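Local coordinates for protein L-ribulose 3-epimerase (Methylomonas sp. DH-1, PDB 7CJ7) that catalyses the reversible epimerisation of ketoses at C3, with L-ribulose its most active substrate and manganese as cofactor, at residues F3-E8 against G105-G110; V99-G104 against A143-N148; G218-G223 against L279-Q284; A43-W48 against P255-T260. All blocks are in the same frame, centred on the assembly; numbering follows the deposited sequence.

Contact 1 (F3-E8 against G105-G110); sequences FPKRLE and GSELCG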
loop_
_atom_site.group_PDB
_atom_site.type_symbol
_atom_site.label_atom_id
_atom_site.label_comp_id
_atom_site.label_asym_id
_atom_site.label_seq_id
_atom_site.Cartn_x
_atom_site.Cartn_y
_atom_site.Cartn_z
ATOM N N PHE A 3 23.786 -21.831 1.972
ATOM C CA PHE A 3 23.356 -23.193 2.351
ATOM C C PHE A 3 22.339 -23.641 1.318
ATOM O O PHE A 3 21.717 -22.810 0.661
ATOM C CB PHE A 3 22.886 -23.170 3.802
ATOM C CG PHE A 3 23.964 -22.619 4.695
ATOM C CD1 PHE A 3 25.065 -23.398 5.005
ATOM C CD2 PHE A 3 23.919 -21.315 5.156
ATOM C CE1 PHE A 3 26.083 -22.897 5.799
ATOM C CE2 PHE A 3 24.938 -20.815 5.949
ATOM C CZ PHE A 3 26.024 -21.602 6.256
ATOM N N PRO A 4 22.190 -24.963 1.114
ATOM C CA PRO A 4 21.348 -25.486 0.040
ATOM C C PRO A 4 19.911 -24.949 0.096
ATOM O O PRO A 4 19.325 -24.840 1.183
ATOM C CB PRO A 4 21.392 -27.008 0.256
ATOM C CG PRO A 4 22.705 -27.237 0.970
ATOM C CD PRO A 4 22.872 -26.028 1.865
ATOM N N LYS A 5 19.396 -24.614 -1.086
ATOM C CA LYS A 5 17.975 -24.263 -1.318
ATOM C C LYS A 5 17.376 -25.301 -2.262
ATOM O O LYS A 5 18.087 -25.816 -3.143
ATOM C CB LYS A 5 17.839 -22.861 -1.918
ATOM C CG LYS A 5 18.291 -21.722 -1.016
ATOM C CD LYS A 5 18.198 -20.368 -1.685
ATOM C CE LYS A 5 18.597 -19.245 -0.761
ATOM N NZ LYS A 5 17.546 -18.958 0.237
ATOM N N ARG A 6 16.106 -25.617 -2.069
ATOM C CA ARG A 6 15.378 -26.484 -3.017
ATOM C C ARG A 6 14.068 -25.790 -3.376
ATOM O O ARG A 6 13.570 -24.971 -2.570
ATOM C CB ARG A 6 15.153 -27.858 -2.392
ATOM C CG ARG A 6 14.271 -27.820 -1.153
ATOM C CD ARG A 6 13.970 -29.209 -0.604
ATOM N NE ARG A 6 14.886 -29.593 0.458
ATOM C CZ ARG A 6 14.755 -30.683 1.213
ATOM N NH1 ARG A 6 13.738 -31.511 1.030
ATOM N NH2 ARG A 6 15.644 -30.939 2.154
ATOM N N LEU A 7 13.539 -26.100 -4.555
ATOM C CA LEU A 7 12.167 -25.703 -4.929
ATOM C C LEU A 7 11.198 -26.444 -4.006
ATOM O O LEU A 7 11.148 -27.663 -4.058
ATOM C CB LEU A 7 11.914 -26.049 -6.398
ATOM C CG LEU A 7 10.548 -25.625 -6.921
ATOM C CD1 LEU A 7 10.312 -24.148 -6.678
ATOM C CD2 LEU A 7 10.409 -25.956 -8.397
ATOM N N GLU A 8 10.468 -25.718 -3.167
ATOM C CA GLU A 8 9.486 -26.323 -2.234
ATOM C C GLU A 8 8.396 -25.287 -1.998
ATOM O O GLU A 8 8.689 -24.087 -2.117
ATOM C CB GLU A 8 10.147 -26.783 -0.936
ATOM C CG GLU A 8 11.097 -25.767 -0.323
ATOM C CD GLU A 8 11.705 -26.236 0.993
ATOM O OE1 GLU A 8 12.600 -25.563 1.515
ATOM O OE2 GLU A 8 11.271 -27.276 1.499
ATOM N N GLY A 105 15.090 -25.834 10.309
ATOM C CA GLY A 105 14.858 -24.938 9.161
ATOM C C GLY A 105 16.149 -24.285 8.710
ATOM O O GLY A 105 17.102 -24.287 9.491
ATOM N N SER A 106 16.179 -23.748 7.489
ATOM C CA SER A 106 17.404 -23.182 6.864
ATOM C C SER A 106 17.155 -21.779 6.305
ATOM O O SER A 106 18.104 -21.220 5.726
ATOM C CB SER A 106 17.917 -24.105 5.796
ATOM O OG SER A 106 16.881 -24.419 4.885
ATOM N N GLU A 107 15.944 -21.225 6.438
ATOM C CA GLU A 107 15.625 -19.883 5.876
ATOM C C GLU A 107 14.958 -19.005 6.934
ATOM O O GLU A 107 13.882 -19.387 7.437
ATOM C CB GLU A 107 14.713 -20.008 4.655
ATOM C CG GLU A 107 15.293 -20.877 3.556
ATOM C CD GLU A 107 16.488 -20.285 2.826
ATOM O OE1 GLU A 107 16.697 -19.048 2.920
ATOM O OE2 GLU A 107 17.207 -21.062 2.145
ATOM N N LEU A 108 15.601 -17.880 7.267
ATOM C CA LEU A 108 14.985 -16.801 8.069
ATOM C C LEU A 108 14.711 -15.643 7.118
ATOM O O LEU A 108 15.671 -15.117 6.543
ATOM C CB LEU A 108 15.921 -16.363 9.196
ATOM C CG LEU A 108 15.377 -15.210 10.036
ATOM C CD1 LEU A 108 14.154 -15.671 10.801
ATOM C CD2 LEU A 108 16.420 -14.660 10.987
ATOM N N CYS A 109 13.443 -15.303 6.903
ATOM C CA CYS A 109 13.058 -14.334 5.852
ATOM C C CYS A 109 12.090 -13.291 6.417
ATOM O O CYS A 109 11.830 -13.286 7.631
ATOM C CB CYS A 109 12.494 -15.067 4.641
ATOM S SG CYS A 109 10.874 -15.822 4.931
ATOM N N GLY A 110 11.644 -12.375 5.566
ATOM C CA GLY A 110 10.730 -11.302 5.971
ATOM C C GLY A 110 11.452 -9.988 6.224
ATOM O O GLY A 110 12.566 -9.770 5.704
HETATM O O HOH W 1 17.019 -23.632 2.259
#
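Lys5 and Glu107 form a partly buried salt bridge in the TIM barrel, joining the N-terminal arm that leads into strand 8-12 to the start of strand 107-112, at the N-terminal end of the barrel. The Glu107 side chain is about 13 Å from the manganese, while Gly110, further along the strand, touches the bound L-sorbose. The lysine ammonium straddles the carboxylate, with NZ 2.8 Å from Glu107 OE1 and 2.9 Å from OE2, although neither bond is well directed and both count as weak. The two chains cross at about a right angle: Lys5 runs extended past OE2, its CG 3.4 Å from that oxygen, and a bend at its last torsion (chi4 -75°) brings NZ round to the acid. Asp150 and Gly208 also hold this ammonium, and Phe181 adds a cation-pi contact, so several strands share one charge. The positive charge probably eases the closeness of Glu107 to Asp150, while Asn148 ND2 grips Glu107 OE2. Beside the bridge a water joins the segments, lying 2.8 Å from Pro4 O, 2.7 Å from Ser106 OG and 2.6 Å from Glu107 OE2.

Contact 2 (V99-G104 against A143-N148); sequences VLYALG and ADKGIN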
loop_
_atom_site.group_PDB
_atom_site.type_symbol
_atom_site.label_atom_id
_atom_site.label_comp_id
_atom_site.label_asym_id
_atom_site.label_seq_id
_atom_site.Cartn_x
_atom_site.Cartn_y
_atom_site.Cartn_z
ATOM N N VAL A 99 15.725 -20.519 17.169
ATOM C CA VAL A 99 14.441 -21.262 17.072
ATOM C C VAL A 99 14.418 -21.988 15.729
ATOM O O VAL A 99 14.085 -23.178 15.705
ATOM C CB VAL A 99 13.229 -20.334 17.229
ATOM C CG1 VAL A 99 11.934 -21.026 16.820
ATOM C CG2 VAL A 99 13.133 -19.815 18.653
ATOM N N LEU A 100 14.778 -21.284 14.650
ATOM C CA LEU A 100 14.766 -21.859 13.287
ATOM C C LEU A 100 15.712 -23.064 13.246
ATOM O O LEU A 100 15.302 -24.114 12.751
ATOM C CB LEU A 100 15.183 -20.781 12.291
ATOM C CG LEU A 100 15.310 -21.230 10.839
ATOM C CD1 LEU A 100 13.975 -21.698 10.282
ATOM C CD2 LEU A 100 15.865 -20.095 9.999
ATOM N N TYR A 101 16.928 -22.927 13.778
ATOM C CA TYR A 101 17.921 -24.032 13.819
ATOM C C TYR A 101 17.327 -25.234 14.563
ATOM O O TYR A 101 17.461 -26.378 14.081
ATOM C CB TYR A 101 19.226 -23.601 14.487
ATOM C CG TYR A 101 20.230 -24.722 14.616
ATOM C CD1 TYR A 101 21.076 -25.053 13.572
ATOM C CD2 TYR A 101 20.308 -25.471 15.776
ATOM C CE1 TYR A 101 21.996 -26.082 13.686
ATOM C CE2 TYR A 101 21.211 -26.510 15.903
ATOM C CZ TYR A 101 22.060 -26.816 14.855
ATOM O OH TYR A 101 22.962 -27.826 14.998
ATOM N N ALA A 102 16.664 -24.986 15.692
ATOM C CA ALA A 102 16.087 -26.042 16.556
ATOM C C ALA A 102 14.968 -26.790 15.808
ATOM O O ALA A 102 14.767 -27.990 16.080
ATOM C CB ALA A 102 15.608 -25.439 17.853
ATOM N N LEU A 103 14.274 -26.122 14.881
ATOM C CA LEU A 103 13.171 -26.723 14.084
ATOM C C LEU A 103 13.708 -27.358 12.800
ATOM O O LEU A 103 12.878 -27.864 12.019
ATOM C CB LEU A 103 12.127 -25.653 13.771
ATOM C CG LEU A 103 11.380 -25.134 14.996
ATOM C CD1 LEU A 103 10.365 -24.079 14.609
ATOM C CD2 LEU A 103 10.710 -26.278 15.742
ATOM N N GLY A 104 15.028 -27.319 12.599
ATOM C CA GLY A 104 15.718 -27.906 11.437
ATOM C C GLY A 104 15.475 -27.105 10.176
ATOM O O GLY A 104 15.635 -27.665 9.094
ATOM N N ALA A 143 25.210 -18.054 9.746
ATOM C CA ALA A 143 26.142 -18.874 8.934
ATOM C C ALA A 143 26.667 -20.022 9.798
ATOM O O ALA A 143 26.932 -21.106 9.263
ATOM C CB ALA A 143 27.260 -18.017 8.389
ATOM N N ASP A 144 26.792 -19.788 11.103
ATOM C CA ASP A 144 27.322 -20.775 12.077
ATOM C C ASP A 144 26.300 -21.906 12.278
ATOM O O ASP A 144 26.716 -22.987 12.734
ATOM C CB ASP A 144 27.709 -20.069 13.378
ATOM C CG ASP A 144 28.926 -19.160 13.242
ATOM O OD1 ASP A 144 29.868 -19.527 12.500
ATOM O OD2 ASP A 144 28.929 -18.088 13.882
ATOM N N LYS A 145 25.028 -21.686 11.919
ATOM C CA LYS A 145 23.919 -22.658 12.135
ATOM C C LYS A 145 23.320 -23.116 10.800
ATOM O O LYS A 145 22.206 -23.656 10.813
ATOM C CB LYS A 145 22.867 -22.010 13.036
ATOM C CG LYS A 145 23.388 -21.684 14.426
ATOM C CD LYS A 145 22.321 -21.384 15.441
ATOM C CE LYS A 145 22.887 -21.351 16.845
ATOM N NZ LYS A 145 21.872 -21.705 17.862
ATOM N N GLY A 146 24.029 -22.903 9.687
ATOM C CA GLY A 146 23.621 -23.380 8.350
ATOM C C GLY A 146 22.352 -22.707 7.850
ATOM O O GLY A 146 21.591 -23.333 7.088
ATOM N N ILE A 147 22.141 -21.447 8.220
ATOM C CA ILE A 147 20.891 -20.708 7.898
ATOM C C ILE A 147 21.204 -19.570 6.915
ATOM O O ILE A 147 22.198 -18.835 7.107
ATOM C CB ILE A 147 20.202 -20.242 9.193
ATOM C CG1 ILE A 147 19.518 -21.422 9.900
ATOM C CG2 ILE A 147 19.233 -19.101 8.918
ATOM C CD1 ILE A 147 19.232 -21.180 11.355
ATOM N N ASN A 148 20.404 -19.477 5.856
ATOM C CA ASN A 148 20.373 -18.313 4.936
ATOM C C ASN A 148 19.386 -17.277 5.478
ATOM O O ASN A 148 18.320 -17.660 6.009
ATOM C CB ASN A 148 19.963 -18.700 3.516
ATOM C CG ASN A 148 20.842 -19.751 2.884
ATOM O OD1 ASN A 148 22.063 -19.644 2.928
ATOM N ND2 ASN A 148 20.226 -20.748 2.268
#
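Tyr101 and Lys145 mark the closest approach of the two backbones, 6.4 Å between their CA atoms, where the last turn of helix 83-102 faces the type I turn Ala143 to Gly146. The helix closes in a Schellman motif, with Gly104 at positive phi and its N bonded back to Tyr101 O. The Tyr101 ring presents its edge to the turn: Lys145 O lies in the ring plane, 3.3 Å from CD1. The lysine then crosses the tyrosine at about a right angle, CB 3.6 Å from Tyr101 CD1 and CD close to Tyr101 CB, before its ammonium ends in a salt bridge with Asp98. Deeper in, Ile147 fills the angle between Leu100 and the helix backbone. With CG1 set beside its own backbone N (chi1 -75°), Ile147 sends CD1 to within 3.8 Å of Tyr101 N, while its CG2 meets Leu100 CD2 at 3.7 Å. Replacing Ile147 by an alanine would probably open a gap against Leu100 CD2 and take the apolar support from Tyr101 CB. The contact thus joins two successive helix-to-strand connections, one entering strand 107-112 and the other strand 148-152, the way neighbouring beta-alpha units pack at the N-terminal end of a TIM barrel.

Contact 3 (G218-G223 against L279-Q284); sequences GYLGTG and LEFIKQ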
loop_
_atom_site.group_PDB
_atom_site.type_symbol
_atom_site.label_atom_id
_atom_site.label_comp_id
_atom_site.label_asym_id
_atom_site.label_seq_id
_atom_site.Cartn_x
_atom_site.Cartn_y
_atom_site.Cartn_z
ATOM N N GLY A 218 -5.939 -11.780 -0.763
ATOM C CA GLY A 218 -6.984 -12.824 -0.689
ATOM C C GLY A 218 -6.714 -13.998 -1.619
ATOM O O GLY A 218 -5.538 -14.346 -1.831
ATOM N N TYR A 219 -7.777 -14.610 -2.151
ATOM C CA TYR A 219 -7.694 -15.752 -3.095
ATOM C C TYR A 219 -6.798 -15.385 -4.289
ATOM O O TYR A 219 -6.969 -14.314 -4.899
ATOM C CB TYR A 219 -9.090 -16.156 -3.576
ATOM C CG TYR A 219 -9.812 -17.112 -2.665
ATOM C CD1 TYR A 219 -10.628 -16.644 -1.646
ATOM C CD2 TYR A 219 -9.726 -18.484 -2.855
ATOM C CE1 TYR A 219 -11.308 -17.517 -0.810
ATOM C CE2 TYR A 219 -10.407 -19.365 -2.034
ATOM C CZ TYR A 219 -11.194 -18.884 -1.002
ATOM O OH TYR A 219 -11.844 -19.764 -0.176
ATOM N N LEU A 220 -5.877 -16.269 -4.660
ATOM C CA LEU A 220 -5.047 -16.052 -5.868
ATOM C C LEU A 220 -5.968 -16.074 -7.094
ATOM O O LEU A 220 -6.840 -16.968 -7.193
ATOM C CB LEU A 220 -3.943 -17.113 -5.963
ATOM C CG LEU A 220 -2.978 -17.208 -4.774
ATOM C CD1 LEU A 220 -1.841 -18.182 -5.068
ATOM C CD2 LEU A 220 -2.426 -15.846 -4.385
ATOM N N GLY A 221 -5.774 -15.120 -8.005
ATOM C CA GLY A 221 -6.476 -15.058 -9.299
ATOM C C GLY A 221 -7.702 -14.165 -9.254
ATOM O O GLY A 221 -8.362 -14.054 -10.291
ATOM N N THR A 222 -8.019 -13.567 -8.098
ATOM C CA THR A 222 -9.229 -12.717 -7.893
ATOM C C THR A 222 -8.828 -11.251 -7.731
ATOM O O THR A 222 -9.666 -10.443 -7.285
ATOM C CB THR A 222 -10.048 -13.165 -6.677
ATOM O OG1 THR A 222 -9.303 -12.867 -5.494
ATOM C CG2 THR A 222 -10.408 -14.633 -6.733
ATOM N N GLY A 223 -7.575 -10.929 -8.034
ATOM C CA GLY A 223 -7.054 -9.560 -7.909
ATOM C C GLY A 223 -6.366 -9.115 -9.179
ATOM O O GLY A 223 -6.776 -9.559 -10.272
ATOM N N LEU A 279 -2.334 -23.537 -3.644
ATOM C CA LEU A 279 -1.254 -24.489 -3.998
ATOM C C LEU A 279 -1.481 -24.953 -5.437
ATOM O O LEU A 279 -0.507 -25.009 -6.201
ATOM C CB LEU A 279 -1.229 -25.671 -3.032
ATOM C CG LEU A 279 -0.011 -26.579 -3.195
ATOM C CD1 LEU A 279 1.277 -25.766 -3.285
ATOM C CD2 LEU A 279 0.065 -27.581 -2.060
ATOM N N GLU A 280 -2.727 -25.266 -5.792
ATOM C CA GLU A 280 -3.081 -25.687 -7.170
ATOM C C GLU A 280 -2.759 -24.551 -8.153
ATOM O O GLU A 280 -2.200 -24.831 -9.237
ATOM C CB GLU A 280 -4.559 -26.062 -7.242
ATOM C CG GLU A 280 -4.991 -26.594 -8.594
ATOM C CD GLU A 280 -6.500 -26.670 -8.779
ATOM O OE1 GLU A 280 -7.208 -25.722 -8.348
ATOM O OE2 GLU A 280 -6.968 -27.675 -9.336
ATOM N N PHE A 281 -3.135 -23.320 -7.814
ATOM C CA PHE A 281 -2.883 -22.109 -8.642
ATOM C C PHE A 281 -1.379 -21.999 -8.943
ATOM O O PHE A 281 -0.981 -21.780 -10.091
ATOM C CB PHE A 281 -3.409 -20.868 -7.922
ATOM C CG PHE A 281 -3.283 -19.590 -8.709
ATOM C CD1 PHE A 281 -2.093 -18.880 -8.719
ATOM C CD2 PHE A 281 -4.350 -19.099 -9.447
ATOM C CE1 PHE A 281 -1.973 -17.714 -9.461
ATOM C CE2 PHE A 281 -4.229 -17.926 -10.175
ATOM C CZ PHE A 281 -3.040 -17.242 -10.181
ATOM N N ILE A 282 -0.549 -22.124 -7.914
ATOM C CA ILE A 282 0.930 -21.979 -8.038
ATOM C C ILE A 282 1.492 -23.136 -8.871
ATOM O O ILE A 282 2.249 -22.878 -9.814
ATOM C CB ILE A 282 1.572 -21.882 -6.646
ATOM C CG1 ILE A 282 1.139 -20.600 -5.931
ATOM C CG2 ILE A 282 3.083 -22.003 -6.733
ATOM C CD1 ILE A 282 1.408 -20.614 -4.448
ATOM N N LYS A 283 1.119 -24.373 -8.570
ATOM C CA LYS A 283 1.744 -25.551 -9.224
ATOM C C LYS A 283 1.334 -25.593 -10.700
ATOM O O LYS A 283 2.102 -26.129 -11.520
ATOM C CB LYS A 283 1.396 -26.824 -8.455
ATOM C CG LYS A 283 2.172 -26.973 -7.161
ATOM C CD LYS A 283 2.101 -28.350 -6.569
ATOM C CE LYS A 283 3.028 -28.485 -5.388
ATOM N NZ LYS A 283 2.982 -29.843 -4.807
ATOM N N GLN A 284 0.182 -25.032 -11.048
ATOM C CA GLN A 284 -0.265 -24.999 -12.461
ATOM C C GLN A 284 0.632 -24.037 -13.257
ATOM O O GLN A 284 0.724 -24.191 -14.498
ATOM C CB GLN A 284 -1.729 -24.589 -12.538
ATOM C CG GLN A 284 -2.270 -24.589 -13.956
ATOM C CD GLN A 284 -3.696 -24.099 -14.015
ATOM O OE1 GLN A 284 -4.080 -23.373 -14.932
ATOM N NE2 GLN A 284 -4.486 -24.488 -13.024
#
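Leu220 lies over one face of the Phe281 ring, packing a loop turn against helix 271-285. The CH-pi contact is made by the first carbon of the leucine side chain: CB stands 3.8 Å from the ring centroid and only 14° off the normal. In Phe281, CG anti to the backbone N (chi1 -176°) carries the ring off the helix toward the loop, and the second torsion turns its face to Leu220. Leu220 sets its CG beside its own N (chi1 -58°) and extends from there, so that CD1 reaches past the ring to touch Phe281 CD1 at 3.7 Å and Ile282 CG1 at 3.9 Å. Gly221 CA meets the ring at CE2, 3.7 Å away; a CB at this position would fall too close to the same carbon, and its own positive phi, in the type II turn from Tyr219 to Thr222, also suits glycine. Thr222 OG1 ties the turn together by donating to Tyr219 O at 2.8 Å. A serine in place of Phe281 is likely to strip Leu220 CB and Gly221 CA of their apolar cover and leave the turn less firmly seated on the helix. Phe227 of helix 227-236 meets the Phe281 ring edge-to-face, while Ile212 of strand 207-212 touches both Leu220 and Ile282, and Tyr9 of strand 8-12 packs on Ile282.

Contact 4 (A43-W48 against P255-T260); sequences ALLDPW and PKLSNT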
loop_
_atom_site.group_PDB
_atom_site.type_symbol
_atom_site.label_atom_id
_atom_site.label_comp_id
_atom_site.label_asym_id
_atom_site.label_seq_id
_atom_site.Cartn_x
_atom_site.Cartn_y
_atom_site.Cartn_z
ATOM N N ALA A 43 5.515 -17.438 11.693
ATOM C CA ALA A 43 5.701 -16.005 12.010
ATOM C C ALA A 43 6.303 -15.899 13.416
ATOM O O ALA A 43 5.639 -16.318 14.370
ATOM C CB ALA A 43 4.371 -15.301 11.903
ATOM N N LEU A 44 7.541 -15.423 13.522
ATOM C CA LEU A 44 8.326 -15.367 14.782
ATOM C C LEU A 44 8.505 -13.915 15.231
ATOM O O LEU A 44 9.650 -13.533 15.556
ATOM C CB LEU A 44 9.701 -15.993 14.543
ATOM C CG LEU A 44 9.765 -17.515 14.554
ATOM C CD1 LEU A 44 11.212 -17.974 14.442
ATOM C CD2 LEU A 44 9.110 -18.082 15.805
ATOM N N LEU A 45 7.428 -13.136 15.266
ATOM C CA LEU A 45 7.488 -11.732 15.747
ATOM C C LEU A 45 7.937 -11.708 17.217
ATOM O O LEU A 45 8.679 -10.768 17.598
ATOM C CB LEU A 45 6.123 -11.078 15.536
ATOM C CG LEU A 45 5.946 -10.397 14.178
ATOM C CD1 LEU A 45 5.894 -11.416 13.046
ATOM C CD2 LEU A 45 4.697 -9.531 14.176
ATOM N N ASP A 46 7.548 -12.715 18.008
ATOM C CA ASP A 46 8.061 -12.911 19.394
ATOM C C ASP A 46 8.626 -14.320 19.513
ATOM O O ASP A 46 7.922 -15.249 19.895
ATOM C CB ASP A 46 6.985 -12.662 20.450
ATOM C CG ASP A 46 7.491 -12.804 21.880
ATOM O OD1 ASP A 46 8.631 -13.300 22.081
ATOM O OD2 ASP A 46 6.743 -12.424 22.780
ATOM N N PRO A 47 9.921 -14.528 19.197
ATOM C CA PRO A 47 10.468 -15.881 19.138
ATOM C C PRO A 47 10.604 -16.552 20.516
ATOM O O PRO A 47 10.910 -17.717 20.541
ATOM C CB PRO A 47 11.834 -15.696 18.461
ATOM C CG PRO A 47 12.213 -14.256 18.741
ATOM C CD PRO A 47 10.911 -13.486 18.880
ATOM N N TRP A 48 10.356 -15.831 21.614
ATOM C CA TRP A 48 10.381 -16.404 22.992
ATOM C C TRP A 48 9.039 -17.070 23.316
ATOM O O TRP A 48 8.987 -17.787 24.319
ATOM C CB TRP A 48 10.731 -15.337 24.037
ATOM C CG TRP A 48 12.154 -14.879 23.963
ATOM C CD1 TRP A 48 13.241 -15.471 24.539
ATOM C CD2 TRP A 48 12.648 -13.729 23.256
ATOM N NE1 TRP A 48 14.376 -14.764 24.243
ATOM C CE2 TRP A 48 14.044 -13.690 23.460
ATOM C CE3 TRP A 48 12.049 -12.726 22.484
ATOM C CZ2 TRP A 48 14.845 -12.692 22.907
ATOM C CZ3 TRP A 48 12.842 -11.737 21.944
ATOM C CH2 TRP A 48 14.221 -11.727 22.149
ATOM N N PRO A 255 -3.054 -10.481 16.876
ATOM C CA PRO A 255 -3.239 -9.172 17.503
ATOM C C PRO A 255 -2.275 -8.087 17.007
ATOM O O PRO A 255 -2.738 -6.998 16.713
ATOM C CB PRO A 255 -2.997 -9.520 18.975
ATOM C CG PRO A 255 -3.643 -10.879 19.120
ATOM C CD PRO A 255 -3.359 -11.582 17.807
ATOM N N LYS A 256 -0.980 -8.403 16.913
ATOM C CA LYS A 256 0.050 -7.437 16.447
ATOM C C LYS A 256 0.036 -7.342 14.915
ATOM O O LYS A 256 -0.362 -6.261 14.392
ATOM C CB LYS A 256 1.450 -7.823 16.936
ATOM C CG LYS A 256 2.537 -6.898 16.408
ATOM C CD LYS A 256 3.736 -6.744 17.308
ATOM C CE LYS A 256 4.956 -7.447 16.755
ATOM N NZ LYS A 256 6.049 -7.531 17.750
ATOM N N LEU A 257 0.472 -8.411 14.231
ATOM C CA LEU A 257 0.791 -8.427 12.773
ATOM C C LEU A 257 -0.412 -7.924 11.964
ATOM O O LEU A 257 -0.199 -7.122 11.041
ATOM C CB LEU A 257 1.189 -9.847 12.345
ATOM C CG LEU A 257 1.658 -10.008 10.895
ATOM C CD1 LEU A 257 2.850 -9.112 10.598
ATOM C CD2 LEU A 257 2.002 -11.465 10.583
ATOM N N SER A 258 -1.629 -8.363 12.293
ATOM C CA SER A 258 -2.832 -8.096 11.463
ATOM C C SER A 258 -3.110 -6.588 11.407
ATOM O O SER A 258 -3.467 -6.089 10.313
ATOM C CB SER A 258 -4.018 -8.885 11.948
ATOM O OG SER A 258 -3.822 -10.275 11.690
ATOM N N ASN A 259 -2.930 -5.877 12.525
ATOM C CA ASN A 259 -3.206 -4.420 12.604
ATOM C C ASN A 259 -2.049 -3.656 11.948
ATOM O O ASN A 259 -2.322 -2.649 11.262
ATOM C CB ASN A 259 -3.524 -3.992 14.036
ATOM C CG ASN A 259 -4.879 -4.508 14.466
ATOM O OD1 ASN A 259 -5.814 -4.545 13.664
ATOM N ND2 ASN A 259 -4.992 -4.917 15.715
ATOM N N THR A 260 -0.811 -4.137 12.080
ATOM C CA THR A 260 0.351 -3.548 11.362
ATOM C C THR A 260 0.103 -3.617 9.848
ATOM O O THR A 260 0.450 -2.638 9.132
ATOM C CB THR A 260 1.669 -4.229 11.756
ATOM O OG1 THR A 260 1.859 -4.051 13.157
ATOM C CG2 THR A 260 2.862 -3.656 11.023
HETATM O O HOH W 2 9.017 -8.325 16.303
#
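Leu45 pushes one methyl between Lys256 and Leu257 at the mouth of the TIM barrel, where the loop after strand 39-43 meets the short helix 257-260. The loops at this C-terminal end of the strands shape the substrate pocket, and both Ala43 and Leu257 touch the bound L-sorbose. Leu45 and Leu257 cross at about a right angle: CD2 of Leu45 is the meeting point, 4.0 Å from Leu257 CB and near CD1 of the same residue. Leu257, whose side chain is also close to His12, a ligand-binding residue, thus touches both the sugar and the Leu45 methyl. Lys256 meets Leu45 at an oblique angle and directly with its aliphatic part; its ammonium is linked to Leu45 only weakly, through water. Its CE lies against the leucine methyl CD2, the chain bending at its third torsion, though the fine detail of this exposed side chain is doubtful. Next along the loop, Asp46 OD1 accepts from Trp48 N at 3.1 Å in an Asx turn, the donor reaching the anti side 31° out of the carboxylate plane. On the helix side, Asp254 OD1 receives Lys256 N, and Asn259 O is bonded to Lys118 of the second subunit. A water finishes the contact, donating to Leu45 O at 2.8 Å and accepting a weak bond of 3.4 Å from Lys256 NZ.

In the fold
Together the contacts sample both ends of one barrel. Contacts 1 and 2, centres 10 Å apart, are joined through adjacent strands by a probable hydrogen bond from Asn148 N to Ser106 O, 2.9 Å long. Contact 2, nested within the chain loop closed by contact 4, touches it where Val99 CG1 packs on Leu44 CD1 at 3.9 Å. Contacts 1 and 4 lie on opposite sides of the chain's centre, as do contacts 2 and 3, whose centres are 30 Å apart. Contacts 1 and 4 both reach the bound L-sorbose, through Gly110 and through Ala43 and Leu257; the Leu257 side chain is about 4 Å from it. The Leu220 side chain of contact 3 is about 11 Å from manganese. Contacts 3 and 4 both meet the second subunit.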